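Local coordinates for protein DNA polymerase sliding clamp (Archaeoglobus fulgidus, PDB 1RWZ) that forms a ring-shaped homotrimer through which DNA passes, probably acting as a moving platform that tethers DNA polymerase and other replication proteins to DNA, at residues I131-D134 and A135-K139; R16-V19 and A20-E24. All blocks are in the same frame, centred on the assembly; numbering follows the deposited sequence.

Contact 1: I131-D134 and A135-K139; sequences IVMD and AGEFK
Met133, next to last in strand 129-134, reaches over the first turn of the helix that follows, touching Glu137 and Phe138. Its CB leans toward the helix, and CG lies between the backbone N and the carbonyl carbon (chi1 61°), which brings the chain beside the Phe138 side chain. Met133 SD then sits 5.4 Å from the centroid of the Phe138 ring, oblique to it, in a Met-aromatic contact; the two side chains cross at about a right angle. A bend at chi3 turns the methyl back to the helix, where Met133 CE lies 3.6 Å from Phe138 N. The same Met133 CE is 3.9 Å from Glu137 CG. The carboxylate of Glu137 leads away from this spot, so it is the aliphatic base of the glutamate that meets the methyl. Asp134 does the polar work one residue on. It is the N-cap of helix 135-146, placed where the chain leaves the sheet and turns by 89° between the short strand and helix axes. Its CG stands anti to the backbone N, and Asp134 OD2 thereby faces the first helical amides, 3.1 Å from Glu137 N along the anti lone pair and, more weakly, 2.8 Å from Gly136 N. OD1 is taken by Gly208 N, so the carboxylate ties the helix start to the loop leading into strand 210-215. The backbone O of Asp134 opens the regular helical bonding, accepting from Phe138 N at 3.2 Å with an N-H...O angle of 159°. Beyond the contact, Phe138 packs on Leu211 and Ile213 of strand 210-215, while Phe174 touches both Met133 and Glu137. Ser103 of a neighbouring subunit also packs against Glu137.

Contact 2: R16-V19 and A20-E24; sequences RAIV and ALVSE
Ile18 O is gripped by two backbone amides as helix 8-19 ends. Val22 N approaches Ile18 O almost straight, at 3.1 Å with an N-H...O angle of 172°, and lies in the carbonyl plane. Leu21 N is as near, 3.0 Å from Ile18 O, but comes from above that plane, 48° out of it. Two residues earlier the bonding is slacker, with Ala20 N making only a weak bond to Arg16 O. Ala20 CB rests over the same end of the helix, 3.5 Å from Ala17 O, an oxygen that also accepts from the hydroxyl of Tyr236. Val22 then folds its side chain back on Ile18: a chi1 of -62° sets Val22 CG1 anti to the carbonyl carbon and leaves Val22 CG2 between the backbone N and the carbonyl carbon, 3.8 Å from Ile18 CG2. The carbonyl of Val22 turns to Val19, where a CA-H...O contact brings Val19 CA to 3.1 Å from Val22 O. The turn carries the chain from the helix to strand 24-30. Ile18 touches Met71 of helix 71-78 and Val49, while Leu21 and Val22 pack on strands 45-52 and 33-39. With main-chain bonds closing the helix end and the Ile18-Val22 methyl contact beside it, the turn is held without any side-chain hydrogen bond across the contact.

The two contacts sit at different ends of their helices: contact 1 starts helix 135-146 straight from a strand, and contact 2 finishes helix 8-19 and hands the chain on to a strand. They belong to different halves of the subunit, contact 1 to the C-terminal PCNA domain and contact 2 to the N-terminal one, with the middle of the chain between them. The centres of contact 1 and contact 2 are 22 Å apart; the nearest atoms of contact 1 and contact 2 are about 7 Å apart, without touching. In sliding clamps of this family, helices of both halves line the central channel for DNA. The subunit interface reaches contact 1 through a single residue, whereas contact 2 stays within its own chain.

Contact 1: I131-D134 and A135-K139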
ATOM      1  N   ILE A 131      -3.585  34.615  -0.626  1.00 14.67           N
ATOM      2  CA  ILE A 131      -2.446  33.845  -1.101  1.00 14.46           C
ATOM      3  C   ILE A 131      -2.923  32.710  -1.999  1.00 14.35           C
ATOM      4  O   ILE A 131      -3.771  31.919  -1.594  1.00 14.10           O
ATOM      5  CB  ILE A 131      -1.669  33.224   0.095  1.00 14.43           C
ATOM      6  CG1 ILE A 131      -1.295  34.310   1.109  1.00 14.54           C
ATOM      7  CG2 ILE A 131      -0.417  32.524  -0.397  1.00 15.14           C
ATOM      8  CD1 ILE A 131      -2.175  34.321   2.350  1.00 16.13           C
ATOM      9  N   VAL A 132      -2.383  32.633  -3.212  1.00 13.77           N
ATOM     10  CA  VAL A 132      -2.759  31.570  -4.141  1.00 13.41           C
ATOM     11  C   VAL A 132      -1.525  30.713  -4.410  1.00 13.58           C
ATOM     12  O   VAL A 132      -0.467  31.228  -4.787  1.00 13.53           O
ATOM     13  CB  VAL A 132      -3.306  32.140  -5.472  1.00 14.11           C
ATOM     14  CG1 VAL A 132      -3.741  30.995  -6.393  1.00 14.05           C
ATOM     15  CG2 VAL A 132      -4.490  33.054  -5.193  1.00 14.32           C
ATOM     16  N   MET A 133      -1.663  29.408  -4.199  1.00 13.26           N
ATOM     17  CA  MET A 133      -0.553  28.478  -4.380  1.00 14.46           C
ATOM     18  C   MET A 133      -1.052  27.102  -4.784  1.00 14.12           C
ATOM     19  O   MET A 133      -2.253  26.880  -4.936  1.00 14.61           O
ATOM     20  CB  MET A 133       0.237  28.356  -3.069  1.00 15.14           C
ATOM     21  CG  MET A 133      -0.592  27.813  -1.904  1.00 16.61           C
ATOM     22  SD  MET A 133       0.296  27.811  -0.322  1.00 18.76           S
ATOM     23  CE  MET A 133       1.570  26.636  -0.685  1.00 18.38           C
ATOM     24  N   ASP A 134      -0.116  26.177  -4.963  1.00 14.17           N
ATOM     25  CA  ASP A 134      -0.464  24.810  -5.315  1.00 14.33           C
ATOM     26  C   ASP A 134      -0.894  24.101  -4.034  1.00 13.73           C
ATOM     27  O   ASP A 134      -0.203  24.186  -3.022  1.00 14.13           O
ATOM     28  CB  ASP A 134       0.746  24.092  -5.899  1.00 16.23           C
ATOM     29  CG  ASP A 134       0.431  22.669  -6.298  1.00 17.99           C
ATOM     30  OD1 ASP A 134      -0.117  22.469  -7.399  1.00 20.50           O
ATOM     31  OD2 ASP A 134       0.716  21.753  -5.499  1.00 20.88           O
ATOM     32  N   ALA A 135      -2.026  23.408  -4.080  1.00 14.49           N
ATOM     33  CA  ALA A 135      -2.545  22.702  -2.908  1.00 14.89           C
ATOM     34  C   ALA A 135      -1.607  21.595  -2.434  1.00 16.39           C
ATOM     35  O   ALA A 135      -1.538  21.302  -1.238  1.00 15.16           O
ATOM     36  CB  ALA A 135      -3.920  22.128  -3.214  1.00 15.04           C
ATOM     37  N   GLY A 136      -0.887  20.982  -3.372  1.00 16.35           N
ATOM     38  CA  GLY A 136       0.036  19.919  -3.011  1.00 17.36           C
ATOM     39  C   GLY A 136       1.195  20.437  -2.187  1.00 18.08           C
ATOM     40  O   GLY A 136       1.664  19.769  -1.259  1.00 18.99           O
ATOM     41  N   GLU A 137       1.665  21.633  -2.527  1.00 17.81           N
ATOM     42  CA  GLU A 137       2.767  22.259  -1.813  1.00 19.03           C
ATOM     43  C   GLU A 137       2.306  22.604  -0.397  1.00 18.73           C
ATOM     44  O   GLU A 137       3.048  22.422   0.572  1.00 18.36           O
ATOM     45  CB  GLU A 137       3.209  23.528  -2.542  1.00 20.99           C
ATOM     46  CG  GLU A 137       4.409  24.227  -1.932  1.00 23.33           C
ATOM     47  CD  GLU A 137       5.689  23.403  -2.008  1.00 26.20           C
ATOM     48  OE1 GLU A 137       5.675  22.297  -2.593  1.00 27.90           O
ATOM     49  OE2 GLU A 137       6.717  23.868  -1.480  1.00 27.77           O
ATOM     50  N   PHE A 138       1.077  23.101  -0.291  1.00 16.95           N
ATOM     51  CA  PHE A 138       0.498  23.460   1.005  1.00 16.94           C
ATOM     52  C   PHE A 138       0.386  22.192   1.850  1.00 17.43           C
ATOM     53  O   PHE A 138       0.754  22.176   3.027  1.00 17.61           O
ATOM     54  CB  PHE A 138      -0.892  24.072   0.798  1.00 15.72           C
ATOM     55  CG  PHE A 138      -1.612  24.414   2.079  1.00 16.04           C
ATOM     56  CD1 PHE A 138      -1.262  25.540   2.816  1.00 15.87           C
ATOM     57  CD2 PHE A 138      -2.661  23.619   2.527  1.00 16.04           C
ATOM     58  CE1 PHE A 138      -1.957  25.872   3.988  1.00 15.87           C
ATOM     59  CE2 PHE A 138      -3.361  23.942   3.697  1.00 16.07           C
ATOM     60  CZ  PHE A 138      -3.006  25.070   4.424  1.00 15.19           C
ATOM     61  N   LYS A 139      -0.112  21.127   1.229  1.00 17.45           N
ATOM     62  CA  LYS A 139      -0.285  19.842   1.895  1.00 19.07           C
ATOM     63  C   LYS A 139       1.039  19.355   2.482  1.00 19.53           C
ATOM     64  O   LYS A 139       1.078  18.837   3.597  1.00 18.35           O
ATOM     65  CB  LYS A 139      -0.841  18.822   0.895  1.00 19.49           C
ATOM     66  CG  LYS A 139      -1.172  17.449   1.461  1.00 20.67           C
ATOM     67  CD  LYS A 139      -1.975  16.647   0.445  1.00 21.52           C
ATOM     68  CE  LYS A 139      -2.355  15.270   0.970  1.00 21.76           C
ATOM     69  NZ  LYS A 139      -3.330  14.591   0.064  1.00 22.82           N
TER

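Contact 2: R16-V19 and A20-E24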
ATOM      1  N   ARG A  16     -16.037  12.881  -0.058  1.00 17.07           N
ATOM      2  CA  ARG A  16     -15.005  12.759   0.965  1.00 18.32           C
ATOM      3  C   ARG A  16     -14.790  14.078   1.707  1.00 18.10           C
ATOM      4  O   ARG A  16     -14.569  14.084   2.920  1.00 18.02           O
ATOM      5  CB  ARG A  16     -13.681  12.309   0.348  1.00 19.95           C
ATOM      6  CG  ARG A  16     -12.563  12.145   1.371  1.00 23.86           C
ATOM      7  CD  ARG A  16     -11.305  11.568   0.750  1.00 26.86           C
ATOM      8  NE  ARG A  16     -10.249  11.379   1.741  1.00 31.38           N
ATOM      9  CZ  ARG A  16      -9.060  10.850   1.471  1.00 33.05           C
ATOM     10  NH1 ARG A  16      -8.774  10.459   0.235  1.00 34.46           N
ATOM     11  NH2 ARG A  16      -8.158  10.705   2.435  1.00 34.60           N
ATOM     12  N   ALA A  17     -14.858  15.189   0.977  1.00 17.29           N
ATOM     13  CA  ALA A  17     -14.656  16.505   1.576  1.00 17.53           C
ATOM     14  C   ALA A  17     -15.731  16.836   2.605  1.00 17.59           C
ATOM     15  O   ALA A  17     -15.444  17.442   3.636  1.00 17.81           O
ATOM     16  CB  ALA A  17     -14.631  17.578   0.489  1.00 17.70           C
ATOM     17  N   ILE A  18     -16.967  16.438   2.320  1.00 17.35           N
ATOM     18  CA  ILE A  18     -18.082  16.713   3.221  1.00 18.32           C
ATOM     19  C   ILE A  18     -18.122  15.767   4.417  1.00 18.94           C
ATOM     20  O   ILE A  18     -18.298  16.210   5.552  1.00 18.91           O
ATOM     21  CB  ILE A  18     -19.435  16.622   2.478  1.00 18.47           C
ATOM     22  CG1 ILE A  18     -19.514  17.716   1.410  1.00 18.28           C
ATOM     23  CG2 ILE A  18     -20.592  16.779   3.460  1.00 19.12           C
ATOM     24  CD1 ILE A  18     -20.743  17.626   0.531  1.00 18.72           C
ATOM     25  N   VAL A  19     -17.951  14.473   4.165  1.00 18.55           N
ATOM     26  CA  VAL A  19     -18.007  13.489   5.242  1.00 20.00           C
ATOM     27  C   VAL A  19     -16.866  13.678   6.241  1.00 20.31           C
ATOM     28  O   VAL A  19     -16.912  13.161   7.360  1.00 20.59           O
ATOM     29  CB  VAL A  19     -17.998  12.035   4.679  1.00 19.92           C
ATOM     30  CG1 VAL A  19     -16.605  11.647   4.231  1.00 19.87           C
ATOM     31  CG2 VAL A  19     -18.527  11.066   5.733  1.00 21.10           C
ATOM     32  N   ALA A  20     -15.842  14.423   5.842  1.00 21.00           N
ATOM     33  CA  ALA A  20     -14.722  14.682   6.732  1.00 21.41           C
ATOM     34  C   ALA A  20     -15.226  15.431   7.969  1.00 21.82           C
ATOM     35  O   ALA A  20     -14.657  15.305   9.055  1.00 21.98           O
ATOM     36  CB  ALA A  20     -13.662  15.513   6.014  1.00 22.20           C
ATOM     37  N   LEU A  21     -16.298  16.200   7.799  1.00 21.81           N
ATOM     38  CA  LEU A  21     -16.860  16.975   8.902  1.00 22.70           C
ATOM     39  C   LEU A  21     -18.201  16.483   9.439  1.00 22.87           C
ATOM     40  O   LEU A  21     -18.432  16.535  10.646  1.00 23.27           O
ATOM     41  CB  LEU A  21     -17.011  18.449   8.501  1.00 22.41           C
ATOM     42  CG  LEU A  21     -15.749  19.235   8.135  1.00 22.95           C
ATOM     43  CD1 LEU A  21     -16.119  20.707   7.964  1.00 23.20           C
ATOM     44  CD2 LEU A  21     -14.690  19.076   9.217  1.00 23.71           C
ATOM     45  N   VAL A  22     -19.085  16.018   8.558  1.00 22.29           N
ATOM     46  CA  VAL A  22     -20.408  15.559   8.988  1.00 22.05           C
ATOM     47  C   VAL A  22     -20.837  14.231   8.364  1.00 23.01           C
ATOM     48  O   VAL A  22     -20.335  13.835   7.312  1.00 22.03           O
ATOM     49  CB  VAL A  22     -21.495  16.616   8.671  1.00 21.62           C
ATOM     50  CG1 VAL A  22     -21.210  17.909   9.440  1.00 21.38           C
ATOM     51  CG2 VAL A  22     -21.538  16.895   7.174  1.00 21.46           C
ATOM     52  N   SER A  23     -21.783  13.554   9.009  1.00 23.44           N
ATOM     53  CA  SER A  23     -22.267  12.269   8.516  1.00 24.39           C
ATOM     54  C   SER A  23     -23.566  12.401   7.728  1.00 24.47           C
ATOM     55  O   SER A  23     -23.999  11.455   7.068  1.00 24.43           O
ATOM     56  CB  SER A  23     -22.459  11.298   9.685  1.00 25.60           C
ATOM     57  OG  SER A  23     -23.433  11.781  10.587  1.00 27.30           O
ATOM     58  N   GLU A  24     -24.189  13.573   7.808  1.00 24.37           N
ATOM     59  CA  GLU A  24     -25.427  13.856   7.088  1.00 24.91           C
ATOM     60  C   GLU A  24     -25.305  15.275   6.565  1.00 23.87           C
ATOM     61  O   GLU A  24     -24.635  16.106   7.178  1.00 23.41           O
ATOM     62  CB  GLU A  24     -26.643  13.810   8.013  1.00 28.23           C
ATOM     63  CG  GLU A  24     -26.752  12.598   8.903  1.00 32.57           C
ATOM     64  CD  GLU A  24     -28.008  12.648   9.744  1.00 34.50           C
ATOM     65  OE1 GLU A  24     -28.246  13.694  10.387  1.00 36.78           O
ATOM     66  OE2 GLU A  24     -28.757  11.648   9.764  1.00 36.68           O
TER